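Local coordinates for protein aminotransferase AspB (PDB 3EZS) that probably acts as a pyridoxal 5'-phosphate-dependent aminotransferase, moving amino groups between amino acids and keto acids, at residues 78-81 / 82-86; 175-178 / 179-183; 194-197 / 198-201; 207-210 / 211-214. All coordinates share one frame; numbering follows the deposited sequence.

Interaction 1: residues 78-81 / 82-86; sequences IELK and ENELI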
# COMPACT_ATOMS: atom_id res chain seq x y z
N ILE A 78 -28.19 -5.86 -1.88
CA ILE A 78 -27.74 -5.73 -3.26
C ILE A 78 -26.76 -6.87 -3.51
O ILE A 78 -25.90 -7.14 -2.68
CB ILE A 78 -27.03 -4.38 -3.49
CG1 ILE A 78 -28.05 -3.25 -3.53
CG2 ILE A 78 -26.27 -4.38 -4.80
CD1 ILE A 78 -27.41 -1.87 -3.53
N GLU A 79 -26.90 -7.54 -4.65
CA GLU A 79 -26.02 -8.63 -5.01
C GLU A 79 -25.04 -8.11 -6.03
O GLU A 79 -25.36 -7.99 -7.20
CB GLU A 79 -26.82 -9.81 -5.55
CG GLU A 79 -26.01 -11.08 -5.70
CD GLU A 79 -26.86 -12.34 -5.59
OE1 GLU A 79 -28.07 -12.30 -5.93
OE2 GLU A 79 -26.31 -13.38 -5.15
N LEU A 80 -23.86 -7.76 -5.56
CA LEU A 80 -22.82 -7.26 -6.42
C LEU A 80 -22.27 -8.37 -7.28
O LEU A 80 -22.06 -9.50 -6.82
CB LEU A 80 -21.70 -6.63 -5.62
CG LEU A 80 -22.02 -5.34 -4.85
CD1 LEU A 80 -20.87 -5.04 -3.90
CD2 LEU A 80 -22.32 -4.14 -5.80
N LYS A 81 -22.04 -8.04 -8.55
CA LYS A 81 -21.45 -8.95 -9.51
C LYS A 81 -19.94 -9.02 -9.22
O LYS A 81 -19.39 -8.16 -8.54
CB LYS A 81 -21.75 -8.48 -10.93
CG LYS A 81 -23.26 -8.51 -11.22
CD LYS A 81 -23.66 -7.86 -12.51
CE LYS A 81 -25.17 -7.91 -12.69
NZ LYS A 81 -25.90 -7.03 -11.74
N GLU A 82 -19.28 -10.05 -9.74
CA GLU A 82 -17.87 -10.25 -9.49
C GLU A 82 -16.93 -9.13 -9.92
O GLU A 82 -15.92 -8.93 -9.28
CB GLU A 82 -17.41 -11.59 -10.10
CG GLU A 82 -18.07 -12.82 -9.41
CD GLU A 82 -17.63 -14.15 -10.02
OE1 GLU A 82 -16.80 -14.17 -10.96
OE2 GLU A 82 -18.15 -15.20 -9.56
N ASN A 83 -17.27 -8.41 -10.98
CA ASN A 83 -16.45 -7.28 -11.44
C ASN A 83 -16.93 -5.93 -10.85
O ASN A 83 -16.45 -4.86 -11.25
CB ASN A 83 -16.34 -7.25 -12.98
CG ASN A 83 -17.69 -7.19 -13.69
OD1 ASN A 83 -18.75 -7.28 -13.06
ND2 ASN A 83 -17.67 -7.04 -15.01
N GLU A 84 -17.83 -5.99 -9.87
CA GLU A 84 -18.37 -4.79 -9.21
C GLU A 84 -17.82 -4.54 -7.79
O GLU A 84 -18.32 -3.68 -7.07
CB GLU A 84 -19.90 -4.82 -9.22
CG GLU A 84 -20.44 -4.51 -10.60
CD GLU A 84 -21.93 -4.67 -10.75
OE1 GLU A 84 -22.57 -5.26 -9.86
OE2 GLU A 84 -22.43 -4.21 -11.80
N LEU A 85 -16.79 -5.29 -7.40
CA LEU A 85 -16.18 -5.09 -6.09
C LEU A 85 -14.70 -5.44 -6.17
O LEU A 85 -14.34 -6.47 -6.73
CB LEU A 85 -16.88 -5.92 -5.03
CG LEU A 85 -16.32 -5.83 -3.61
CD1 LEU A 85 -17.44 -5.94 -2.57
CD2 LEU A 85 -15.23 -6.88 -3.35
N ILE A 86 -13.87 -4.53 -5.69
CA ILE A 86 -12.42 -4.74 -5.62
C ILE A 86 -12.00 -4.70 -4.15
O ILE A 86 -12.42 -3.80 -3.42
CB ILE A 86 -11.62 -3.69 -6.46
CG1 ILE A 86 -11.71 -4.03 -7.96
CG2 ILE A 86 -10.13 -3.66 -6.06
CD1 ILE A 86 -10.86 -3.14 -8.85
O HOH W 1 -25.26 -5.72 -9.14

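Interaction 2: residues 175-178 / 179-183; sequences ELIS and WVKLA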
# COMPACT_ATOMS: atom_id res chain seq x y z
N GLU A 175 -31.86 11.97 -0.89
CA GLU A 175 -30.73 12.88 -1.11
C GLU A 175 -29.69 12.22 -1.99
O GLU A 175 -29.18 12.85 -2.91
CB GLU A 175 -30.11 13.31 0.24
CG GLU A 175 -31.03 14.23 0.99
CD GLU A 175 -30.53 14.69 2.34
OE1 GLU A 175 -30.23 13.87 3.23
OE2 GLU A 175 -30.51 15.91 2.53
N LEU A 176 -29.38 10.95 -1.72
CA LEU A 176 -28.40 10.20 -2.51
C LEU A 176 -28.88 10.02 -3.95
O LEU A 176 -28.08 10.07 -4.88
CB LEU A 176 -28.09 8.83 -1.87
CG LEU A 176 -27.38 8.81 -0.48
CD1 LEU A 176 -27.40 7.43 0.14
CD2 LEU A 176 -25.96 9.31 -0.54
N ILE A 177 -30.18 9.84 -4.12
CA ILE A 177 -30.78 9.68 -5.47
C ILE A 177 -30.55 10.93 -6.31
O ILE A 177 -30.18 10.83 -7.48
CB ILE A 177 -32.29 9.33 -5.38
CG1 ILE A 177 -32.46 7.87 -4.92
CG2 ILE A 177 -32.98 9.50 -6.74
CD1 ILE A 177 -33.93 7.49 -4.49
N SER A 178 -30.74 12.11 -5.69
CA SER A 178 -30.50 13.39 -6.38
C SER A 178 -29.06 13.49 -6.86
O SER A 178 -28.82 13.93 -7.98
CB SER A 178 -30.80 14.57 -5.47
OG SER A 178 -32.17 14.62 -5.13
N TRP A 179 -28.12 13.09 -6.01
CA TRP A 179 -26.70 13.12 -6.37
C TRP A 179 -26.41 12.17 -7.53
O TRP A 179 -25.67 12.53 -8.43
CB TRP A 179 -25.80 12.78 -5.20
CG TRP A 179 -25.50 13.94 -4.30
CD1 TRP A 179 -25.99 14.14 -3.05
CD2 TRP A 179 -24.63 15.05 -4.58
NE1 TRP A 179 -25.48 15.30 -2.53
CE2 TRP A 179 -24.64 15.88 -3.45
CE3 TRP A 179 -23.83 15.40 -5.67
CZ2 TRP A 179 -23.88 17.06 -3.37
CZ3 TRP A 179 -23.08 16.58 -5.60
CH2 TRP A 179 -23.12 17.39 -4.45
N VAL A 180 -26.99 10.98 -7.51
CA VAL A 180 -26.77 10.03 -8.60
C VAL A 180 -27.25 10.64 -9.92
O VAL A 180 -26.53 10.61 -10.92
CB VAL A 180 -27.46 8.66 -8.33
CG1 VAL A 180 -27.52 7.80 -9.60
CG2 VAL A 180 -26.76 7.93 -7.19
N LYS A 181 -28.44 11.23 -9.90
CA LYS A 181 -28.99 11.87 -11.10
C LYS A 181 -28.12 13.03 -11.60
O LYS A 181 -27.96 13.22 -12.81
CB LYS A 181 -30.42 12.32 -10.85
CG LYS A 181 -31.41 11.15 -10.68
CD LYS A 181 -32.83 11.63 -10.43
CE LYS A 181 -33.82 10.46 -10.27
NZ LYS A 181 -33.96 9.66 -11.51
N LEU A 182 -27.57 13.83 -10.68
CA LEU A 182 -26.66 14.90 -11.08
C LEU A 182 -25.37 14.33 -11.71
O LEU A 182 -24.92 14.82 -12.74
CB LEU A 182 -26.33 15.80 -9.89
CG LEU A 182 -27.52 16.64 -9.42
CD1 LEU A 182 -27.20 17.31 -8.08
CD2 LEU A 182 -27.96 17.67 -10.49
N ALA A 183 -24.82 13.28 -11.11
CA ALA A 183 -23.63 12.62 -11.63
C ALA A 183 -23.86 12.13 -13.07
O ALA A 183 -22.99 12.25 -13.92
CB ALA A 183 -23.24 11.45 -10.74

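Interaction 3: residues 194-197 / 198-201; sequences ECYS and EIYE. With EDO (1,2-ethanediol), chain F.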
# COMPACT_ATOMS: atom_id res chain seq x y z
N GLU A 194 -18.05 5.34 2.69
CA GLU A 194 -19.05 4.70 3.55
C GLU A 194 -18.46 3.95 4.74
O GLU A 194 -19.03 2.95 5.20
CB GLU A 194 -19.94 3.78 2.70
CG GLU A 194 -20.73 4.56 1.70
CD GLU A 194 -21.80 3.79 0.96
OE1 GLU A 194 -21.81 2.53 0.90
OE2 GLU A 194 -22.66 4.49 0.41
N CYS A 195 -17.34 4.46 5.25
CA CYS A 195 -16.67 3.78 6.37
C CYS A 195 -17.42 3.81 7.72
O CYS A 195 -17.08 3.03 8.62
CB CYS A 195 -15.22 4.24 6.47
SG CYS A 195 -14.32 3.76 4.98
N TYR A 196 -18.45 4.65 7.85
CA TYR A 196 -19.27 4.68 9.08
C TYR A 196 -20.64 4.03 8.89
O TYR A 196 -21.50 4.14 9.75
CB TYR A 196 -19.41 6.13 9.59
CG TYR A 196 -18.08 6.68 10.05
CD1 TYR A 196 -17.60 6.41 11.32
CD2 TYR A 196 -17.28 7.41 9.19
CE1 TYR A 196 -16.37 6.88 11.74
CE2 TYR A 196 -16.04 7.88 9.60
CZ TYR A 196 -15.59 7.60 10.87
OH TYR A 196 -14.36 8.07 11.29
N SER A 197 -20.82 3.28 7.81
CA SER A 197 -22.14 2.71 7.54
C SER A 197 -22.58 1.65 8.55
O SER A 197 -23.76 1.36 8.64
CB SER A 197 -22.20 2.18 6.10
OG SER A 197 -21.20 1.21 5.88
N GLU A 198 -21.65 1.09 9.33
CA GLU A 198 -21.99 0.11 10.35
C GLU A 198 -22.00 0.71 11.76
O GLU A 198 -22.19 -0.02 12.73
CB GLU A 198 -21.01 -1.07 10.30
CG GLU A 198 -21.20 -2.01 9.12
CD GLU A 198 -22.33 -2.99 9.35
OE1 GLU A 198 -23.49 -2.55 9.36
OE2 GLU A 198 -22.05 -4.19 9.55
N ILE A 199 -21.79 2.02 11.86
CA ILE A 199 -21.77 2.73 13.13
C ILE A 199 -23.04 3.56 13.13
O ILE A 199 -23.09 4.62 12.55
CB ILE A 199 -20.50 3.62 13.31
CG1 ILE A 199 -19.22 2.84 12.96
CG2 ILE A 199 -20.43 4.19 14.73
CD1 ILE A 199 -19.10 1.48 13.67
N TYR A 200 -24.09 3.03 13.75
CA TYR A 200 -25.37 3.71 13.77
C TYR A 200 -26.16 3.25 14.99
O TYR A 200 -25.91 2.18 15.55
CB TYR A 200 -26.14 3.48 12.46
CG TYR A 200 -26.49 2.04 12.19
CD1 TYR A 200 -27.68 1.49 12.64
CD2 TYR A 200 -25.62 1.23 11.48
CE1 TYR A 200 -27.99 0.14 12.38
CE2 TYR A 200 -25.92 -0.10 11.22
CZ TYR A 200 -27.09 -0.63 11.67
OH TYR A 200 -27.35 -1.95 11.40
N GLU A 201 -27.12 4.08 15.38
CA GLU A 201 -27.85 3.89 16.62
C GLU A 201 -29.17 3.17 16.48
O GLU A 201 -29.48 2.29 17.27
CB GLU A 201 -28.09 5.28 17.22
CG GLU A 201 -28.77 5.30 18.57
CD GLU A 201 -29.18 6.70 18.96
OE1 GLU A 201 -28.52 7.67 18.53
OE2 GLU A 201 -30.17 6.83 19.70
C1 EDO F . -12.85 9.01 8.49
O1 EDO F . -12.46 7.63 8.60
C2 EDO F . -13.36 9.28 7.06
O2 EDO F . -14.77 9.13 6.88
O HOH W 2 -18.65 0.89 9.19

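Interaction 4: residues 207-210 / 211-214; sequences SLLE and ACML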
# COMPACT_ATOMS: atom_id res chain seq x y z
N SER A 207 -26.74 2.93 1.65
CA SER A 207 -25.58 3.04 0.76
C SER A 207 -25.98 3.82 -0.48
O SER A 207 -27.13 3.79 -0.90
CB SER A 207 -25.09 1.68 0.31
OG SER A 207 -24.06 1.80 -0.66
N LEU A 208 -25.03 4.52 -1.07
CA LEU A 208 -25.23 5.24 -2.32
C LEU A 208 -25.59 4.27 -3.47
O LEU A 208 -26.21 4.67 -4.47
CB LEU A 208 -23.95 6.06 -2.64
CG LEU A 208 -23.84 6.88 -3.94
CD1 LEU A 208 -24.99 7.91 -4.09
CD2 LEU A 208 -22.46 7.57 -4.03
N LEU A 209 -25.17 3.00 -3.38
CA LEU A 209 -25.54 2.01 -4.42
C LEU A 209 -27.02 1.64 -4.35
O LEU A 209 -27.62 1.21 -5.36
CB LEU A 209 -24.64 0.76 -4.40
CG LEU A 209 -23.12 0.95 -4.60
CD1 LEU A 209 -22.45 -0.40 -4.93
CD2 LEU A 209 -22.81 1.96 -5.69
N GLU A 210 -27.64 1.81 -3.18
CA GLU A 210 -29.10 1.60 -3.06
C GLU A 210 -29.85 2.70 -3.84
O GLU A 210 -30.89 2.46 -4.43
CB GLU A 210 -29.56 1.64 -1.61
CG GLU A 210 -28.97 0.57 -0.71
CD GLU A 210 -29.54 0.67 0.71
OE1 GLU A 210 -30.76 0.55 0.85
OE2 GLU A 210 -28.78 0.84 1.69
N ALA A 211 -29.31 3.92 -3.80
CA ALA A 211 -29.88 5.04 -4.54
C ALA A 211 -29.81 4.76 -6.04
O ALA A 211 -30.71 5.09 -6.80
CB ALA A 211 -29.12 6.35 -4.18
N CYS A 212 -28.70 4.14 -6.44
CA CYS A 212 -28.49 3.76 -7.81
C CYS A 212 -29.57 2.82 -8.32
O CYS A 212 -30.07 3.00 -9.42
CB CYS A 212 -27.11 3.11 -7.98
SG CYS A 212 -25.73 4.28 -8.04
N MSE A 213 -29.91 1.82 -7.51
CA MSE A 213 -30.94 0.86 -7.86
C MSE A 213 -32.29 1.56 -8.08
O MSE A 213 -33.03 1.22 -9.00
CB MSE A 213 -31.12 -0.19 -6.77
CG MSE A 213 -29.89 -1.01 -6.43
SE MSE A 213 -29.13 -1.99 -7.88
CE MSE A 213 -30.63 -3.18 -8.27
N LEU A 214 -32.59 2.54 -7.23
CA LEU A 214 -33.85 3.29 -7.29
C LEU A 214 -33.86 4.46 -8.27
O LEU A 214 -34.92 5.04 -8.49
CB LEU A 214 -34.24 3.81 -5.90
CG LEU A 214 -34.60 2.75 -4.86
CD1 LEU A 214 -34.62 3.36 -3.48
CD2 LEU A 214 -35.94 2.08 -5.19

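Interaction 1: residues 78-81 / 82-86
The tight turn between helix 62-76 and strand 85-88, an outer strand of the central sheet, is closed by Lys81 and Glu84, which bond to each other twice. Glu84 N donates to Lys81 O at 3.0 Å, completing a four-residue turn. In return, Lys81 N donates to Glu84 OE1 at 3.1 Å; this bond is nearly straight (168°) and meets the carboxylate from above its plane. The glutamate chain is extended beyond CG and runs alongside the lysine side chain, pointing the same way, with OE1 3.5 Å from Lys81 CB. A water donates to Glu84 OE1 at 2.8 Å and to Glu79 O, and accepts from Lys81 NZ at 3.0 Å. Separately, Leu80 CD1 and Leu85 CD1 meet at 3.8 Å, the two side chains crossing at about a right angle against helix 62-76, where Leu80 touches Phe72. Glu84 OE1 thus receives a backbone N-H and a water, which would favour the ionised carboxylate. Any charge contribution from Lys81 is less certain, since NZ stands 4.2 Å from OE1 and the lysine has a second conformer.

Interaction 2: residues 175-178 / 179-183
With CG1 anti to the carbonyl carbon (chi1 -73°), Ile177 sets CG2 anti to its backbone N, where it meets Lys181. The lysine starts the same way, stays fully extended through CD and CE, and bends only at its last torsion (chi4 -65°). The two side chains therefore lie side by side, pointing the same way, with Ile177 CG2 3.8 Å from Lys181 CE. Nearer the backbone, Lys181 CG rests 3.4 Å from Ile177 O, the same carbonyl that accepts from Lys181 N at 3.0 Å. Leu182 repeats the pattern one residue on: its CG sits 3.3 Å from Ser178 O while its N donates to that oxygen. These are successive i to i+4 bonds of helix 173-186, the connection of a beta-alpha-beta unit between strands 157-160 and 189-193. Val180 N donates to Leu176 O at 3.0 Å, and Val180 CG2 comes close to the same oxygen; the bond from Trp179 N to Glu175 O is longer, at 3.3 Å. CD1 of the Trp179 indole passes 3.4 Å from Glu175 O, while the ring packs on Val158, Leu160 and Leu190 of the two flanking strands. The carboxylate of Glu175 is tied to Arg169 by a salt bridge and to Ser172 N by a hydrogen bond.

Interaction 3: residues 194-197 / 198-201
Ser197 and Tyr196 have the most surface buried here, with Ile199 and Glu198 as their partners, where two overlapping type I beta turns, Glu194 to Ser197 and Tyr196 to Ile199, follow strand 189-193. The second turn is closed by Ile199 N donating to Tyr196 O at 3.0 Å. Ile199 CG1 approaches the Tyr196 ring obliquely, 4.2 Å from CD1. Ser197 OG lies between its own backbone N and carbonyl carbon (chi1 58°), a setting that turns it back to donate to Glu194 O at 2.9 Å in the carbonyl plane; Ser197 N also reaches that oxygen, at 3.2 Å. Ser197 O sits 3.4 Å from Tyr200 CD2. A water bridges Cys195 O and Glu198 N. Tyr196 OH is hydrogen-bonded to Tyr311 OH; an ethanediol, probably from the crystallisation liquor and also hydrogen-bonded to Asp193, makes a weak bond to it and lies at the ring edge. Asp193 and Tyr196 are spaced like the Asp and Tyr that, in related class I aminotransferases, hold the pyridine nitrogen and phenolic oxygen of pyridoxal phosphate, so this is probably the cofactor pocket. The Glu198 carboxylate forms salt bridges with Arg232 and Arg75, which would favour its ionised form.

Interaction 4: residues 207-210 / 211-214
Ser207 OG is gripped from two directions at the start of helix 208-214: it accepts from Leu209 N at 3.2 Å, and it is hydrogen-bonded to Glu194 OE1. Ser207 is the N-cap, and it forms a capping box with Glu210, whose OE2 accepts from Ser207 N at 2.9 Å from above the carboxylate plane. Glu210 can complete it because its CG is anti to the carbonyl carbon (chi1 -62°) and chi2 is extended, which carries the carboxylate back to the first turn. Beyond the cap, the chain settles into i to i+4 bonding. Cys212 N donates to Leu208 O at 3.2 Å, and Met213 N and Leu214 N follow suit with Leu209 O and Glu210 O. The side chains lean on the same carbonyls: Cys212 CB lies 3.3 Å from Leu209 O, an oxygen that CG of Met213, present as selenomethionine, also approaches, and Ala211 CB comes close to Leu208 O. Apolar contact along the helix is looser, Leu208 CD1 standing 4.4 Å from Ala211 CB. Leu208 and Cys212 face Val223 of strand 223-228, Ala211 sits against Leu176 and Ile177 of helix 173-186, and Leu209 reaches Phe72 of helix 62-76, so the short helix lies between those two helices and over the sheet.

Overall arrangement
From the N terminus the four contacts come in series, each local and closing before the next opens, with none nested or crossing. Interaction 1 closes the turn that brings the chain from helix 62-76 into strand 85-88. Interaction 2 is part of helix 173-186, interaction 3 the double turn after strand 189-193, and interaction 4 the capped helix leading toward strand 223-228. In space, interaction 4 joins the other three: Leu209 and Met213 receive Ile78 of the turn, Leu208 packs on Val180 of helix 173-186, and Leu208 N probably bonds to Glu194 OE2 of the double turn. Interactions 1 and 2 do not touch, their centres being about 21 Å apart.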